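Local coordinates for DNA photolyase (Agrobacterium tumefaciens, PDB 4U63), which probably repairs cyclobutane pyrimidine dimers in ultraviolet-damaged DNA using light, with flavin-adenine dinucleotide as cofactor and a methenyltetrahydrofolate antenna, at residues A[163-168]-A[303-308]. Residues are numbered along the deposited sequence; the frame is centred on the assembly and turned at random.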
loop_
_atom_site.group_PDB
_atom_site.type_symbol
_atom_site.label_atom_id
_atom_site.label_comp_id
_atom_site.label_asym_id
_atom_site.label_seq_id
_atom_site.Cartn_x
_atom_site.Cartn_y
_atom_site.Cartn_z
ATOM N N GLY A 163 -14.977 -2.024 23.156
ATOM C CA GLY A 163 -14.433 -3.064 22.299
ATOM C C GLY A 163 -13.574 -2.533 21.170
ATOM O O GLY A 163 -13.591 -1.340 20.868
ATOM N N PRO A 164 -12.820 -3.423 20.520
ATOM C CA PRO A 164 -12.203 -3.079 19.257
ATOM C C PRO A 164 -13.288 -2.839 18.219
ATOM O O PRO A 164 -14.334 -3.438 18.310
ATOM C CB PRO A 164 -11.431 -4.355 18.881
ATOM C CG PRO A 164 -11.379 -5.193 20.119
ATOM C CD PRO A 164 -12.617 -4.836 20.866
ATOM N N TYR A 165 -13.071 -1.946 17.257
ATOM C CA TYR A 165 -13.945 -1.903 16.102
ATOM C C TYR A 165 -13.741 -3.137 15.210
ATOM O O TYR A 165 -12.635 -3.400 14.744
ATOM C CB TYR A 165 -13.724 -0.615 15.307
ATOM C CG TYR A 165 -14.311 0.592 15.999
ATOM C CD1 TYR A 165 -15.644 0.929 15.822
ATOM C CD2 TYR A 165 -13.545 1.385 16.843
ATOM C CE1 TYR A 165 -16.204 2.025 16.451
ATOM C CE2 TYR A 165 -14.104 2.494 17.485
ATOM C CZ TYR A 165 -15.431 2.797 17.286
ATOM O OH TYR A 165 -16.002 3.879 17.906
ATOM N N ARG A 166 -14.826 -3.881 14.998
ATOM C CA ARG A 166 -14.852 -5.054 14.124
ATOM C C ARG A 166 -15.564 -4.784 12.806
ATOM O O ARG A 166 -15.481 -5.609 11.900
ATOM C CB ARG A 166 -15.598 -6.223 14.793
ATOM C CG ARG A 166 -15.250 -6.508 16.242
ATOM C CD ARG A 166 -13.769 -6.708 16.422
ATOM N NE ARG A 166 -13.464 -7.448 17.649
ATOM C CZ ARG A 166 -12.286 -8.014 17.902
ATOM N NH1 ARG A 166 -11.294 -7.939 17.021
ATOM N NH2 ARG A 166 -12.095 -8.676 19.035
ATOM N N VAL A 167 -16.265 -3.647 12.719
ATOM C CA VAL A 167 -17.162 -3.314 11.599
ATOM C C VAL A 167 -16.855 -1.898 11.106
ATOM O O VAL A 167 -16.681 -0.973 11.907
ATOM C CB VAL A 167 -18.647 -3.391 12.044
ATOM C CG1 VAL A 167 -19.596 -3.199 10.862
ATOM C CG2 VAL A 167 -18.929 -4.728 12.727
ATOM N N TYR A 168 -16.809 -1.722 9.784
ATOM C CA TYR A 168 -16.371 -0.449 9.206
ATOM C C TYR A 168 -17.244 0.755 9.553
ATOM O O TYR A 168 -16.734 1.756 10.008
ATOM C CB TYR A 168 -16.245 -0.547 7.696
ATOM C CG TYR A 168 -15.873 0.783 7.076
ATOM C CD1 TYR A 168 -14.559 1.227 7.070
ATOM C CD2 TYR A 168 -16.852 1.622 6.542
ATOM C CE1 TYR A 168 -14.217 2.458 6.506
ATOM C CE2 TYR A 168 -16.521 2.844 5.990
ATOM C CZ TYR A 168 -15.204 3.259 5.983
ATOM O OH TYR A 168 -14.872 4.467 5.431
ATOM N N CYS A 303 -8.085 -0.996 8.208
ATOM C CA CYS A 303 -7.193 -2.140 7.966
ATOM C C CYS A 303 -6.098 -2.226 9.038
ATOM O O CYS A 303 -5.791 -3.322 9.542
ATOM C CB CYS A 303 -6.587 -2.071 6.564
ATOM S SG CYS A 303 -7.793 -2.346 5.243
ATOM N N TYR A 304 -5.517 -1.075 9.394
ATOM C CA TYR A 304 -4.513 -1.021 10.463
ATOM C C TYR A 304 -5.115 -1.357 11.838
ATOM O O TYR A 304 -4.456 -1.985 12.663
ATOM C CB TYR A 304 -3.777 0.326 10.476
ATOM C CG TYR A 304 -2.600 0.347 9.532
ATOM C CD1 TYR A 304 -1.347 -0.072 9.956
ATOM C CD2 TYR A 304 -2.737 0.762 8.211
ATOM C CE1 TYR A 304 -0.265 -0.076 9.101
ATOM C CE2 TYR A 304 -1.653 0.761 7.351
ATOM C CZ TYR A 304 -0.421 0.349 7.808
ATOM O OH TYR A 304 0.666 0.330 6.988
ATOM N N HIS A 305 -6.360 -0.939 12.068
ATOM C CA HIS A 305 -7.074 -1.291 13.308
ATOM C C HIS A 305 -7.194 -2.803 13.453
ATOM O O HIS A 305 -6.920 -3.376 14.520
ATOM C CB HIS A 305 -8.461 -0.643 13.308
ATOM C CG HIS A 305 -9.099 -0.605 14.646
ATOM N ND1 HIS A 305 -8.756 0.314 15.609
ATOM C CD2 HIS A 305 -10.056 -1.381 15.192
ATOM C CE1 HIS A 305 -9.469 0.101 16.695
ATOM N NE2 HIS A 305 -10.273 -0.913 16.463
ATOM N N LEU A 306 -7.621 -3.446 12.371
ATOM C CA LEU A 306 -7.788 -4.895 12.344
ATOM C C LEU A 306 -6.455 -5.623 12.510
ATOM O O LEU A 306 -6.378 -6.615 13.237
ATOM C CB LEU A 306 -8.476 -5.329 11.039
ATOM C CG LEU A 306 -9.925 -4.869 10.848
ATOM C CD1 LEU A 306 -10.441 -5.396 9.531
ATOM C CD2 LEU A 306 -10.844 -5.309 11.979
ATOM N N LEU A 307 -5.407 -5.131 11.854
ATOM C CA LEU A 307 -4.070 -5.726 12.001
ATOM C C LEU A 307 -3.553 -5.622 13.440
ATOM O O LEU A 307 -2.981 -6.582 13.981
ATOM C CB LEU A 307 -3.075 -5.087 11.036
ATOM C CG LEU A 307 -1.660 -5.667 11.060
ATOM C CD1 LEU A 307 -1.643 -7.127 10.602
ATOM C CD2 LEU A 307 -0.734 -4.826 10.208
ATOM N N PHE A 308 -3.767 -4.468 14.069
ATOM C CA PHE A 308 -3.400 -4.303 15.477
ATOM C C PHE A 308 -4.078 -5.341 16.371
ATOM O O PHE A 308 -3.452 -5.931 17.247
ATOM C CB PHE A 308 -3.756 -2.918 15.999
ATOM C CG PHE A 308 -3.545 -2.785 17.474
ATOM C CD1 PHE A 308 -2.301 -2.436 17.980
ATOM C CD2 PHE A 308 -4.576 -3.056 18.363
ATOM C CE1 PHE A 308 -2.093 -2.336 19.342
ATOM C CE2 PHE A 308 -4.369 -2.967 19.722
ATOM C CZ PHE A 308 -3.126 -2.602 20.212
#
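Y165 and H305 mark the closest backbone approach, their CA atoms 7.4 Å apart, where the irregular chain 163-168 passes the end of helix 287-309. In the photolyase fold this joins the loop that follows strand 142-146, an outermost strand of the five-stranded parallel sheet, to a helix of the FAD-binding region. H305 spans the gap because its CB points at the loop and its CG lies anti to the backbone N (chi1 -163°), which extends the imidazole outward from the helix. There NE2 accepts the backbone N-H of Y165 at 3.1 Å (N to NE2), a bent bond with an angle of 141° at the hydrogen and the donor a little out of the imidazole plane. ND1 is hydrogen-bonded to NE2 of H152, so histidine, with two ring nitrogens, binds two points of the same loop to one helix. The Y165 ring turns an edge toward the imidazole face in an offset edge-to-face pair, centroids 5.8 Å apart and planes at 63°. Being flat, it can do this while packing edge-to-face with F171 and against P170 and A174 of helix 168-177. P164, without an N-H of its own, precedes the bonded amide and stays in an extended conformation; its CG lies 3.6 Å above the R166 guanidinium plane, over the centre. L306, about one helical turn after C303, which touches the FAD, packs its apolar end on W405 as well; CD2 of L306 comes within 3.8 Å of Y165 O, while CD2 of the H305 imidazole lies 3.3 Å from that same carbonyl oxygen.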